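Local structure of capsid Protein (Unidentified, 4DMI) at the interface of chains A and B. The protein is a phage capsid protein that assembles into a pentamer and probably forms part of the virus shell. Numbering follows the deposited sequence. Chains: chain A/B, Capsid Protein.

Contact 1: the interface of chains A and B. Residues chain A 128-130; chain B 123-124, 126, 128-130.
The side-chain amide of A:Gln130 is pressed against the stretch B:Ala128 to B:Gln130 and uses both of its polar atoms there. A:Gln130 NE2 gives a hydrogen bond to the carbonyl oxygen B:Ala128 O (2.8 Å), which lies 9° from the amide plane, approaching nearly in line with that C=O. A:Gln130 OE1 accepts from the backbone B:Gln130 N at 2.9 Å, with the donor standing above the carbonyl plane and not on a lone pair. Aliphatic atoms of B:Gln130 complete the seat, its CG lying 3.6 Å from A:Gln130 CD; the two glutamine amides are turned 74° apart and do not stack. A bend at chi2 (-66°) folds the A:Gln130 chain toward chain B. The methyl B:Thr126 CG2 lies near A:Gln130 NE2, while B:Thr126 CB meets A:Ala128 CB at 3.7 Å. Within chain B, B:Thr126 OG1 accepts from B:Ala128 N, which probably steadies the loop that presents the B:Ala128 carbonyl. Alongside, A:Val129 and B:Asp124 form an antiparallel beta bridge: A:Val129 N donates a hydrogen bond to B:Asp124 O (2.8 Å) and B:Asp124 N to A:Val129 O (3.1 Å). Backbone pairing and the A:Gln130 amide, held by two hydrogen bonds, thus join loops of neighbouring subunits in the pentamer.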
# COMPACT_ATOMS: atom_id res chain seq x y z
N ALA A 128 -29.86 -12.34 17.93
CA ALA A 128 -29.83 -11.02 17.32
C ALA A 128 -28.43 -10.81 16.74
O ALA A 128 -27.51 -10.41 17.46
CB ALA A 128 -30.13 -9.94 18.36
N VAL A 129 -28.29 -11.10 15.45
CA VAL A 129 -26.99 -11.15 14.80
C VAL A 129 -26.64 -9.86 14.07
O VAL A 129 -27.19 -9.56 13.00
CB VAL A 129 -26.90 -12.32 13.80
CG1 VAL A 129 -25.46 -12.48 13.30
CG2 VAL A 129 -27.40 -13.63 14.44
N GLN A 130 -25.73 -9.08 14.64
CA GLN A 130 -25.29 -7.85 14.00
C GLN A 130 -24.42 -8.17 12.79
O GLN A 130 -23.75 -9.22 12.73
CB GLN A 130 -24.51 -6.94 14.97
CG GLN A 130 -25.33 -6.47 16.18
CD GLN A 130 -26.48 -5.55 15.78
OE1 GLN A 130 -26.37 -4.79 14.83
NE2 GLN A 130 -27.57 -5.61 16.53
N PRO B 123 -28.53 -7.05 9.26
CA PRO B 123 -28.78 -7.66 10.57
C PRO B 123 -29.86 -8.73 10.47
O PRO B 123 -30.69 -8.69 9.56
CB PRO B 123 -29.28 -6.48 11.41
CG PRO B 123 -29.91 -5.55 10.41
CD PRO B 123 -29.03 -5.66 9.18
N ASP B 124 -29.83 -9.69 11.38
CA ASP B 124 -30.86 -10.72 11.44
C ASP B 124 -31.32 -10.88 12.88
O ASP B 124 -30.50 -10.89 13.80
CB ASP B 124 -30.32 -12.04 10.92
CG ASP B 124 -31.38 -13.12 10.84
OD1 ASP B 124 -32.50 -12.82 10.35
OD2 ASP B 124 -31.11 -14.25 11.29
N THR B 126 -33.15 -8.85 14.69
CA THR B 126 -33.17 -7.62 15.48
C THR B 126 -33.48 -6.38 14.65
O THR B 126 -33.09 -6.29 13.48
CB THR B 126 -31.82 -7.41 16.24
OG1 THR B 126 -31.91 -6.24 17.06
CG2 THR B 126 -30.67 -7.24 15.26
N ALA B 128 -32.58 -3.50 16.22
CA ALA B 128 -31.58 -2.61 16.80
C ALA B 128 -30.31 -2.78 15.99
O ALA B 128 -29.55 -3.72 16.20
CB ALA B 128 -31.34 -2.95 18.27
N VAL B 129 -30.08 -1.87 15.05
CA VAL B 129 -29.04 -2.06 14.04
C VAL B 129 -27.80 -1.24 14.37
O VAL B 129 -27.80 -0.02 14.20
CB VAL B 129 -29.55 -1.70 12.63
CG1 VAL B 129 -28.49 -1.98 11.57
CG2 VAL B 129 -30.83 -2.47 12.33
N GLN B 130 -26.74 -1.91 14.82
CA GLN B 130 -25.49 -1.23 15.12
C GLN B 130 -24.82 -0.80 13.84
O GLN B 130 -25.00 -1.43 12.78
CB GLN B 130 -24.56 -2.12 15.93
CG GLN B 130 -25.13 -2.54 17.29
CD GLN B 130 -25.27 -1.37 18.26
OE1 GLN B 130 -24.49 -0.41 18.23
NE2 GLN B 130 -26.27 -1.44 19.13

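Contact 2: the interface of chains A and B. Residues chain A 54, 56-57; chain B 55, 59, 139, 166.
A:Asp56, in the short helix 55-58, meets B:Glu55 and B:Lys59 across this charged subunit interface of the pentamer. Its carboxylate is gripped side-on within chain A, A:Arg54 NE to A:Asp56 OD1 at 2.7 Å and A:Arg54 NH2 to A:Asp56 OD2 at 3.0 Å, the latter on the syn lone pair. The ammonium B:Lys59 NZ then reaches A:Asp56 OD2 from the anti side, 2.9 Å away in a hydrogen-bonded salt bridge, so that this oxygen accepts from both subunits. The first torsion of A:Asp56 (chi1 62°) sets CG between the backbone N and the carbonyl carbon, where the acid can serve both partners.

B:Glu55 lies with its carboxylate stacked on that of A:Asp56, the planes 17° apart and B:Glu55 CD 4.0 Å from A:Asp56 CG. The like charges are probably compensated by A:Arg54 and by B:Lys59, whose NZ forms a longer salt bridge to B:Glu55 OE2, at 3.6 Å. With CG anti to the backbone N (chi1 -172°), B:Glu55 sets this methylene over the centre of the A:Arg54 guanidinium face; the extended chain beyond carries the carboxylate to A:Asp56. B:Ile166 CG2 touches both A:Arg54 NH2 and A:Leu57 CD2. From strand 133-142, the methylene B:Met139 CG lies 3.3 Å from the carbonyl oxygen A:Asp56 O.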
# COMPACT_ATOMS: atom_id res chain seq x y z
N ARG A 54 3.27 5.83 -12.78
CA ARG A 54 3.34 5.33 -11.40
C ARG A 54 2.05 4.55 -11.11
O ARG A 54 0.96 5.01 -11.48
CB ARG A 54 3.53 6.47 -10.41
CG ARG A 54 4.08 6.00 -9.07
CD ARG A 54 4.40 7.17 -8.16
NE ARG A 54 3.19 7.84 -7.67
CZ ARG A 54 3.19 8.96 -6.96
NH1 ARG A 54 4.34 9.57 -6.67
NH2 ARG A 54 2.06 9.50 -6.55
N ASP A 56 -0.09 3.92 -8.71
CA ASP A 56 -1.26 4.51 -8.07
C ASP A 56 -2.04 5.39 -9.04
O ASP A 56 -3.28 5.36 -9.07
CB ASP A 56 -0.88 5.28 -6.80
CG ASP A 56 0.04 6.45 -7.06
OD1 ASP A 56 0.90 6.37 -7.97
OD2 ASP A 56 -0.09 7.47 -6.35
N LEU A 57 -1.32 6.14 -9.87
CA LEU A 57 -1.95 6.97 -10.90
C LEU A 57 -2.54 6.13 -12.03
O LEU A 57 -3.67 6.36 -12.46
CB LEU A 57 -0.95 7.96 -11.49
CG LEU A 57 -0.29 8.94 -10.52
CD1 LEU A 57 0.62 9.88 -11.29
CD2 LEU A 57 -1.34 9.72 -9.71
N GLU B 55 7.00 7.85 -3.08
CA GLU B 55 5.54 7.95 -3.12
C GLU B 55 4.88 8.36 -1.79
O GLU B 55 3.97 9.18 -1.77
CB GLU B 55 4.95 6.65 -3.65
CG GLU B 55 3.46 6.73 -3.92
CD GLU B 55 2.87 5.42 -4.40
OE1 GLU B 55 3.55 4.71 -5.18
OE2 GLU B 55 1.73 5.10 -4.00
N LYS B 59 2.95 12.08 -1.55
CA LYS B 59 1.49 12.08 -1.40
C LYS B 59 1.02 12.61 -0.04
O LYS B 59 -0.16 12.54 0.28
CB LYS B 59 0.94 10.67 -1.63
CG LYS B 59 1.18 10.17 -3.06
CD LYS B 59 0.74 8.73 -3.25
CE LYS B 59 -0.76 8.57 -3.24
NZ LYS B 59 -1.14 7.20 -3.71
N MET B 139 -8.08 6.42 -5.42
CA MET B 139 -7.42 7.30 -6.37
C MET B 139 -8.39 7.54 -7.52
O MET B 139 -8.83 6.58 -8.16
CB MET B 139 -6.13 6.68 -6.90
CG MET B 139 -5.33 7.57 -7.85
SD MET B 139 -4.63 9.03 -7.06
CE MET B 139 -4.05 8.33 -5.52
N ILE B 166 -2.99 14.89 -6.15
CA ILE B 166 -1.70 14.21 -6.21
C ILE B 166 -0.91 14.60 -7.46
O ILE B 166 0.31 14.70 -7.41
CB ILE B 166 -1.91 12.68 -6.16
CG1 ILE B 166 -2.62 12.28 -4.86
CG2 ILE B 166 -0.59 11.93 -6.35
CD1 ILE B 166 -1.86 12.63 -3.58

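Contact 3: the interface of chains A and B. Residues chain A 90-92, 158, 160; chain B 117, 119-120.
B:Ile120 presses its CD1 methyl and CG1 against the face of a pair of neighbouring strands of chain A, 83-92 and 158-167, at a subunit interface of the pentameric capsid protein. B:Ile120 CG1 packs 3.9 Å from A:Asn90 CB, and CD1 lies against the backbone of A:Asn90 and A:Leu91. With CG1 anti to the backbone N (chi1 -170°), the ethyl branch lies over the two adjacent strands, in contact with residues of both. On the other flank it runs antiparallel alongside the A:Gln160 side chain, B:Ile120 CD1 lying 3.5 Å from A:Gln160 OE1.

The extended A:Gln160 chain carries its amide over that of B:Asn117; the two planes are stacked 23° apart, with A:Gln160 CD 3.7 Å from B:Asn117 CG. A:Gln160 NE2 donates to the backbone oxygen B:Arg119 O at 2.8 Å, a bent bond (121° at H) whose donor stands above the carbonyl plane. B:Asn117 OD1 accepts from B:Arg119 N, tying the stacked amide to the segment that supplies this acceptor.

A water is held by A:Asn90 ND2, A:Gln160 OE1 and B:Asn117 O, the last at 2.8 Å, and so bridges the subunits beside the isoleucine. At the opposite end A:Ser92 OG gives a short hydrogen bond to B:Ile120 O (2.6 Å), while itself accepting from A:Arg158 N at 3.0 Å, which probably holds the hydroxyl in position to donate across the interface. Farther out, B:Arg119 NH2 sits over one face of the A:Arg158 guanidinium, near its rim, the groups inclined to each other.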
# COMPACT_ATOMS: atom_id res chain seq x y z
N ASN A 90 -17.49 -4.23 -0.81
CA ASN A 90 -17.95 -4.86 0.43
C ASN A 90 -19.11 -5.83 0.19
O ASN A 90 -19.91 -5.66 -0.74
CB ASN A 90 -18.42 -3.79 1.43
CG ASN A 90 -17.29 -2.96 1.96
OD1 ASN A 90 -16.44 -3.46 2.70
ND2 ASN A 90 -17.28 -1.68 1.62
N LEU A 91 -19.21 -6.82 1.07
CA LEU A 91 -20.35 -7.73 1.14
C LEU A 91 -21.07 -7.52 2.47
O LEU A 91 -20.46 -7.14 3.47
CB LEU A 91 -19.87 -9.18 1.07
CG LEU A 91 -18.73 -9.51 0.10
CD1 LEU A 91 -18.11 -10.88 0.41
CD2 LEU A 91 -19.25 -9.47 -1.33
N SER A 92 -22.37 -7.82 2.51
CA SER A 92 -23.10 -7.79 3.78
C SER A 92 -22.77 -9.03 4.60
O SER A 92 -23.11 -10.12 4.17
CB SER A 92 -24.60 -7.80 3.53
OG SER A 92 -25.00 -6.78 2.63
N ARG A 158 -26.25 -7.56 0.07
CA ARG A 158 -25.68 -6.94 -1.11
C ARG A 158 -24.20 -7.21 -1.32
O ARG A 158 -23.47 -7.52 -0.37
CB ARG A 158 -25.89 -5.43 -1.03
CG ARG A 158 -27.32 -5.03 -1.18
CD ARG A 158 -27.45 -3.54 -1.18
NE ARG A 158 -28.86 -3.15 -1.26
CZ ARG A 158 -29.47 -2.80 -2.38
NH1 ARG A 158 -28.80 -2.78 -3.53
NH2 ARG A 158 -30.75 -2.48 -2.36
N GLN A 160 -21.40 -4.85 -3.21
CA GLN A 160 -21.29 -3.48 -3.70
C GLN A 160 -19.85 -3.15 -3.95
O GLN A 160 -18.98 -3.59 -3.21
CB GLN A 160 -21.79 -2.48 -2.65
CG GLN A 160 -23.22 -2.68 -2.22
CD GLN A 160 -23.64 -1.68 -1.17
OE1 GLN A 160 -22.83 -1.23 -0.33
NE2 GLN A 160 -24.92 -1.30 -1.21
N ASN B 117 -20.04 3.24 -0.84
CA ASN B 117 -21.46 3.09 -0.51
C ASN B 117 -21.62 2.67 0.95
O ASN B 117 -20.88 1.81 1.42
CB ASN B 117 -22.03 2.01 -1.42
CG ASN B 117 -23.54 2.06 -1.53
OD1 ASN B 117 -24.25 2.41 -0.59
ND2 ASN B 117 -24.04 1.65 -2.70
N ARG B 119 -24.67 1.58 2.44
CA ARG B 119 -25.88 0.79 2.72
C ARG B 119 -25.59 -0.68 2.51
O ARG B 119 -25.86 -1.25 1.45
CB ARG B 119 -27.03 1.25 1.83
CG ARG B 119 -27.59 2.62 2.23
CD ARG B 119 -28.95 2.85 1.60
NE ARG B 119 -29.01 2.41 0.21
CZ ARG B 119 -30.01 1.68 -0.30
NH1 ARG B 119 -31.03 1.32 0.46
NH2 ARG B 119 -29.99 1.32 -1.58
N ILE B 120 -25.00 -1.29 3.54
CA ILE B 120 -24.34 -2.56 3.37
C ILE B 120 -24.65 -3.61 4.44
O ILE B 120 -24.50 -4.80 4.18
CB ILE B 120 -22.80 -2.33 3.28
CG1 ILE B 120 -22.04 -3.60 2.85
CG2 ILE B 120 -22.25 -1.78 4.59
CD1 ILE B 120 -22.51 -4.18 1.53
O HOH W 1 -20.12 -0.71 0.52

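Contacts 1 and 3 are neighbours, the centres of their C-alpha atoms about 15 Å apart, whereas contact 2 lies about 26 Å from contact 3 and 39 Å from contact 1. Strand 158-167 serves both faces of the subunit: its start in chain A lies in contact 3, its end in chain B in contact 2. On chain B, strand 119-121 of contact 3 runs toward the loop of contact 1. Because the interface is not an exact two-fold, each subunit offers different surfaces to its two neighbours, as closure of a five-membered ring requires, and the spread of contacts should restrain tilting between subunits.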